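Local coordinates for 2'-deoxycytidine 5'-triphosphate deaminase (Agrobacterium tumefaciens, PDB 2R9Q), which probably catalyses the hydrolytic deamination of dCTP to dUTP and ammonia, a step that supplies uracil nucleotides for thymidylate synthesis, at residues E267-P272 against P299-A304; H172-E177 against R334-H339. One frame throughout, in Å; residues are numbered along the deposited sequence.

How the contacts relate
Contact 1 lies within the C-terminal half of the chain; contact 2, its centre about 15 Å from that of contact 1, ties the connection from strand 162-170 to helix 177-186 onto a strand of that half. Along the chain the order is 172-177, 267-272, 299-304, 334-339, with contact 1 nested inside the long loop that contact 2 closes. Contact 1 continues strand 261-269 of one antiparallel sheet, whereas contact 2 uses strand 331-339 of another. The two sheets meet through Val269, Leu335 and Tyr337: Val269 CG2 touches Leu335 CD2, and Tyr337 OH probably hydrogen-bonds His270 O. Both halves belong by sequence to the dUTPase clan.

Contact 1 (E267-P272 against P299-A304); sequences EAVHVP and PGFGHA
Val271 and Phe301 bring the two backbones together, Val271 N giving a nearly straight hydrogen bond to Phe301 O (3.0 Å, 165° at the hydrogen), and one step further Gly300 N bonds to Val271 O at 2.8 Å. The segment 299-304 makes a type II beta turn from Gly300 to His303, with Phe301 and Gly302 at its corners. Phe301 O at this turn is gripped twice: CG of His270 is anti to the backbone N (chi1 166°), and the ring's ND1 donates to Phe301 O at 3.2 Å. Val271 N and His270 ND1 reach that oxygen from opposite faces of the carbonyl plane, so one turn carbonyl takes a main-chain and a side-chain donor. Gly302 has positive phi and brings its CA 3.7 Å from Val269 O; a CB here would point at segment 267-272 and collide with that oxygen, so the close approach depends on the missing side chain. On the apolar side the Val269 and Phe301 side chains cross at about a right angle, Val269 CG1 3.6 Å from Phe301 CE2, while Phe301 CB rests against Val271 CG2 at 4.1 Å. The Phe301 ring also meets Phe297 edge-to-face. Beyond the pair, Val269 and Gly302 bond through their backbones to Ser311 and Gly310, where the chain enters strand 311-319, and Val271 packs on Ala277 of strand 275-281.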
loop_
_atom_site.group_PDB
_atom_site.type_symbol
_atom_site.label_atom_id
_atom_site.label_comp_id
_atom_site.label_asym_id
_atom_site.label_seq_id
_atom_site.Cartn_x
_atom_site.Cartn_y
_atom_site.Cartn_z
ATOM N N GLU B 267 3.931 11.184 -31.770
ATOM C CA GLU B 267 3.390 10.959 -33.105
ATOM C C GLU B 267 1.886 11.227 -33.223
ATOM O O GLU B 267 1.084 10.765 -32.410
ATOM C CB GLU B 267 3.704 9.555 -33.599
ATOM C CG GLU B 267 5.171 9.245 -33.631
ATOM C CD GLU B 267 5.731 8.819 -32.295
ATOM O OE1 GLU B 267 4.922 8.633 -31.353
ATOM O OE2 GLU B 267 6.982 8.663 -32.191
ATOM N N ALA B 268 1.541 12.026 -34.236
ATOM C CA ALA B 268 0.177 12.211 -34.707
ATOM C C ALA B 268 -0.055 11.089 -35.729
ATOM O O ALA B 268 0.605 11.045 -36.760
ATOM C CB ALA B 268 0.008 13.586 -35.342
ATOM N N VAL B 269 -0.994 10.196 -35.434
ATOM C CA VAL B 269 -1.204 8.972 -36.208
ATOM C C VAL B 269 -2.568 8.941 -36.963
ATOM O O VAL B 269 -3.544 9.566 -36.553
ATOM C CB VAL B 269 -0.906 7.687 -35.294
ATOM C CG1 VAL B 269 -2.057 7.323 -34.320
ATOM C CG2 VAL B 269 -0.549 6.509 -36.148
ATOM N N HIS B 270 -2.607 8.242 -38.096
ATOM C CA HIS B 270 -3.812 8.106 -38.930
ATOM C C HIS B 270 -3.997 6.625 -39.317
ATOM O O HIS B 270 -3.035 5.926 -39.654
ATOM C CB HIS B 270 -3.695 9.040 -40.136
ATOM C CG HIS B 270 -4.674 8.798 -41.255
ATOM N ND1 HIS B 270 -6.044 8.837 -41.083
ATOM C CD2 HIS B 270 -4.473 8.590 -42.578
ATOM C CE1 HIS B 270 -6.641 8.638 -42.245
ATOM N NE2 HIS B 270 -5.706 8.496 -43.167
ATOM N N VAL B 271 -5.239 6.150 -39.165
ATOM C CA VAL B 271 -5.686 4.829 -39.626
ATOM C C VAL B 271 -6.657 5.049 -40.817
ATOM O O VAL B 271 -7.770 5.531 -40.635
ATOM C CB VAL B 271 -6.357 4.013 -38.503
ATOM C CG1 VAL B 271 -6.614 2.613 -38.962
ATOM C CG2 VAL B 271 -5.494 3.984 -37.245
ATOM N N PRO B 272 -6.198 4.762 -42.055
ATOM C CA PRO B 272 -7.045 4.837 -43.252
ATOM C C PRO B 272 -8.299 3.964 -43.168
ATOM O O PRO B 272 -8.274 2.936 -42.492
ATOM C CB PRO B 272 -6.117 4.335 -44.356
ATOM C CG PRO B 272 -4.732 4.641 -43.856
ATOM C CD PRO B 272 -4.806 4.421 -42.405
ATOM N N PRO B 299 -10.970 2.436 -38.183
ATOM C CA PRO B 299 -10.813 3.084 -39.484
ATOM C C PRO B 299 -11.278 4.511 -39.409
ATOM O O PRO B 299 -12.338 4.770 -38.852
ATOM C CB PRO B 299 -11.738 2.278 -40.409
ATOM C CG PRO B 299 -11.961 1.001 -39.751
ATOM C CD PRO B 299 -11.633 1.126 -38.303
ATOM N N GLY B 300 -10.481 5.420 -39.938
ATOM C CA GLY B 300 -10.800 6.853 -39.879
ATOM C C GLY B 300 -10.207 7.605 -38.691
ATOM O O GLY B 300 -10.367 8.821 -38.601
ATOM N N PHE B 301 -9.532 6.905 -37.768
ATOM C CA PHE B 301 -8.884 7.590 -36.645
ATOM C C PHE B 301 -7.862 8.574 -37.213
ATOM O O PHE B 301 -7.118 8.242 -38.152
ATOM C CB PHE B 301 -8.193 6.616 -35.656
ATOM C CG PHE B 301 -7.438 7.311 -34.538
ATOM C CD1 PHE B 301 -8.061 7.607 -33.338
ATOM C CD2 PHE B 301 -6.117 7.696 -34.701
ATOM C CE1 PHE B 301 -7.366 8.254 -32.309
ATOM C CE2 PHE B 301 -5.429 8.336 -33.686
ATOM C CZ PHE B 301 -6.047 8.609 -32.489
ATOM N N GLY B 302 -7.835 9.771 -36.627
ATOM C CA GLY B 302 -6.962 10.846 -37.067
ATOM C C GLY B 302 -7.128 11.222 -38.529
ATOM O O GLY B 302 -6.168 11.611 -39.171
ATOM N N HIS B 303 -8.342 11.074 -39.054
ATOM C CA HIS B 303 -8.684 11.415 -40.452
ATOM C C HIS B 303 -8.150 12.811 -40.808
ATOM O O HIS B 303 -8.208 13.734 -39.986
ATOM C CB HIS B 303 -10.214 11.373 -40.658
ATOM C CG HIS B 303 -10.989 12.040 -39.542
ATOM N ND1 HIS B 303 -11.369 13.368 -39.582
ATOM C CD2 HIS B 303 -11.397 11.571 -38.331
ATOM C CE1 HIS B 303 -11.996 13.681 -38.456
ATOM N NE2 HIS B 303 -12.022 12.609 -37.679
ATOM N N ALA B 304 -7.622 12.935 -42.028
ATOM C CA ALA B 304 -7.092 14.196 -42.527
ATOM C C ALA B 304 -8.165 15.278 -42.428
ATOM O O ALA B 304 -9.325 15.047 -42.760
ATOM C CB ALA B 304 -6.577 14.038 -43.961
#

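Contact 2 (H172-E177 against R334-H339)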
loop_
_atom_site.group_PDB
_atom_site.type_symbol
_atom_site.label_atom_id
_atom_site.label_comp_id
_atom_site.label_asym_id
_atom_site.label_seq_id
_atom_site.Cartn_x
_atom_site.Cartn_y
_atom_site.Cartn_z
ATOM N N HIS B 172 -5.994 -13.561 -40.292
ATOM C CA HIS B 172 -5.226 -12.561 -39.590
ATOM C C HIS B 172 -4.451 -11.746 -40.607
ATOM O O HIS B 172 -3.274 -11.972 -40.806
ATOM C CB HIS B 172 -4.309 -13.252 -38.578
ATOM C CG HIS B 172 -4.005 -12.431 -37.367
ATOM N ND1 HIS B 172 -2.889 -12.652 -36.585
ATOM C CD2 HIS B 172 -4.656 -11.381 -36.809
ATOM C CE1 HIS B 172 -2.878 -11.785 -35.589
ATOM N NE2 HIS B 172 -3.939 -11.003 -35.701
ATOM N N ALA B 173 -5.131 -10.766 -41.201
ATOM C CA ALA B 173 -4.616 -9.970 -42.318
ATOM C C ALA B 173 -3.804 -8.766 -41.863
ATOM O O ALA B 173 -4.093 -7.627 -42.252
ATOM C CB ALA B 173 -5.759 -9.525 -43.214
ATOM N N LEU B 174 -2.788 -9.042 -41.045
ATOM C CA LEU B 174 -1.829 -8.043 -40.606
ATOM C C LEU B 174 -0.936 -7.606 -41.752
ATOM O O LEU B 174 -0.629 -8.375 -42.660
ATOM C CB LEU B 174 -0.917 -8.583 -39.505
ATOM C CG LEU B 174 -1.366 -8.766 -38.048
ATOM C CD1 LEU B 174 -2.696 -8.063 -37.752
ATOM C CD2 LEU B 174 -1.375 -10.249 -37.670
ATOM N N LEU B 175 -0.495 -6.363 -41.670
ATOM C CA LEU B 175 0.483 -5.826 -42.598
ATOM C C LEU B 175 1.890 -6.094 -42.082
ATOM O O LEU B 175 2.139 -5.993 -40.885
ATOM C CB LEU B 175 0.260 -4.326 -42.777
ATOM C CG LEU B 175 -0.924 -3.944 -43.666
ATOM C CD1 LEU B 175 -2.224 -4.518 -43.131
ATOM C CD2 LEU B 175 -0.969 -2.424 -43.791
ATOM N N ASN B 176 2.799 -6.454 -42.991
ATOM C CA ASN B 176 4.233 -6.544 -42.677
ATOM C C ASN B 176 4.925 -5.178 -42.917
ATOM O O ASN B 176 4.254 -4.197 -43.277
ATOM C CB ASN B 176 4.911 -7.709 -43.437
ATOM C CG ASN B 176 4.914 -7.536 -44.980
ATOM O OD1 ASN B 176 4.138 -6.772 -45.567
ATOM N ND2 ASN B 176 5.794 -8.285 -45.632
ATOM N N GLU B 177 6.237 -5.103 -42.688
ATOM C CA GLU B 177 6.956 -3.841 -42.832
ATOM C C GLU B 177 6.648 -3.100 -44.135
ATOM O O GLU B 177 6.308 -1.919 -44.116
ATOM C CB GLU B 177 8.460 -4.052 -42.712
ATOM C CG GLU B 177 9.012 -3.866 -41.299
ATOM C CD GLU B 177 10.327 -3.052 -41.275
ATOM O OE1 GLU B 177 10.328 -1.877 -41.783
ATOM O OE2 GLU B 177 11.344 -3.590 -40.737
ATOM N N ARG B 334 3.619 0.060 -30.042
ATOM C CA ARG B 334 3.690 -0.266 -31.435
ATOM C C ARG B 334 2.222 -0.408 -31.994
ATOM O O ARG B 334 1.426 -1.223 -31.527
ATOM C CB ARG B 334 4.597 -1.496 -31.472
ATOM C CG ARG B 334 4.617 -2.360 -32.646
ATOM C CD ARG B 334 5.325 -3.689 -32.246
ATOM N NE ARG B 334 4.596 -4.579 -31.301
ATOM C CZ ARG B 334 3.784 -5.590 -31.646
ATOM N NH1 ARG B 334 3.509 -5.846 -32.922
ATOM N NH2 ARG B 334 3.208 -6.343 -30.716
ATOM N N LEU B 335 1.851 0.481 -32.916
ATOM C CA LEU B 335 0.548 0.442 -33.563
ATOM C C LEU B 335 0.597 -0.516 -34.750
ATOM O O LEU B 335 1.292 -0.271 -35.728
ATOM C CB LEU B 335 0.121 1.821 -34.005
ATOM C CG LEU B 335 -1.352 2.071 -34.328
ATOM C CD1 LEU B 335 -2.280 1.784 -33.122
ATOM C CD2 LEU B 335 -1.529 3.507 -34.864
ATOM N N VAL B 336 -0.139 -1.618 -34.618
ATOM C CA VAL B 336 -0.182 -2.695 -35.600
ATOM C C VAL B 336 -1.444 -2.591 -36.495
ATOM O O VAL B 336 -2.554 -2.475 -35.999
ATOM C CB VAL B 336 -0.124 -4.047 -34.904
ATOM C CG1 VAL B 336 -0.386 -5.159 -35.882
ATOM C CG2 VAL B 336 1.233 -4.228 -34.208
ATOM N N TYR B 337 -1.237 -2.637 -37.811
ATOM C CA TYR B 337 -2.293 -2.438 -38.793
ATOM C C TYR B 337 -2.814 -3.782 -39.326
ATOM O O TYR B 337 -2.077 -4.755 -39.438
ATOM C CB TYR B 337 -1.805 -1.550 -39.941
ATOM C CG TYR B 337 -1.632 -0.098 -39.560
ATOM C CD1 TYR B 337 -2.612 0.833 -39.832
ATOM C CD2 TYR B 337 -0.480 0.344 -38.916
ATOM C CE1 TYR B 337 -2.469 2.153 -39.465
ATOM C CE2 TYR B 337 -0.329 1.681 -38.547
ATOM C CZ TYR B 337 -1.321 2.585 -38.833
ATOM O OH TYR B 337 -1.174 3.921 -38.484
ATOM N N GLU B 338 -4.099 -3.805 -39.642
ATOM C CA GLU B 338 -4.765 -4.973 -40.151
ATOM C C GLU B 338 -5.800 -4.516 -41.196
ATOM O O GLU B 338 -6.431 -3.457 -41.041
ATOM C CB GLU B 338 -5.416 -5.713 -38.979
ATOM C CG GLU B 338 -5.890 -7.121 -39.272
ATOM C CD GLU B 338 -6.518 -7.833 -38.074
ATOM O OE1 GLU B 338 -6.419 -7.325 -36.915
ATOM O OE2 GLU B 338 -7.110 -8.914 -38.308
ATOM N N HIS B 339 -5.935 -5.301 -42.271
ATOM C CA HIS B 339 -6.913 -5.036 -43.332
ATOM C C HIS B 339 -8.353 -5.197 -42.870
ATOM O O HIS B 339 -8.711 -6.159 -42.200
ATOM C CB HIS B 339 -6.749 -5.979 -44.531
ATOM C CG HIS B 339 -5.532 -5.726 -45.356
ATOM N ND1 HIS B 339 -5.506 -4.802 -46.379
ATOM C CD2 HIS B 339 -4.309 -6.305 -45.337
ATOM C CE1 HIS B 339 -4.303 -4.798 -46.926
ATOM N NE2 HIS B 339 -3.558 -5.701 -46.312
HETATM O O HOH W 1 -8.141 -10.679 -40.209
HETATM O O HOH W 2 1.881 -3.611 -38.419
#
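Leu174 and Glu338 form a single beta bridge, flanked by two backbone bonds: His339 N to Ala173 O (3.0 Å, 172° at the hydrogen) and Leu175 N to Tyr337 O (3.2 Å). Ala173, which gives its carbonyl to the first of these, is the centre of an inverse gamma turn. Glu338 CG is anti to the backbone N (chi1 -167°), and the chain is extended beyond it. Glu338 CB lies against Leu174 CD1; CG is 3.7 Å from Leu174 CD1 and also close to Ala173 O; CD and OE1 still border that methyl. At the tip, Glu338 OE2 comes to the edge of the His172 ring, 3.8 Å from His172 CD2, with the ring and carboxylate planes 87° apart. A water lies 2.8 Å from Glu338 OE2 and accepts from Ala173 N, bridging the two, and Glu338 OE2 also forms a salt bridge with Arg169 NE of strand 162-170. Leu175 CD1 lies 3.5 Å from His339 CD2, the two side chains crossing at about a right angle, and Leu175 CD2 is 4.0 Å from Tyr337 CB. The His339 ring is held further by a hydrogen bond from NE2 to Glu179 of helix 177-186. The loop thus crosses the end of strand 331-339 between strand 162-170 and helix 177-186, with Leu175 also resting on Tyr275 of the neighbouring strand 275-281.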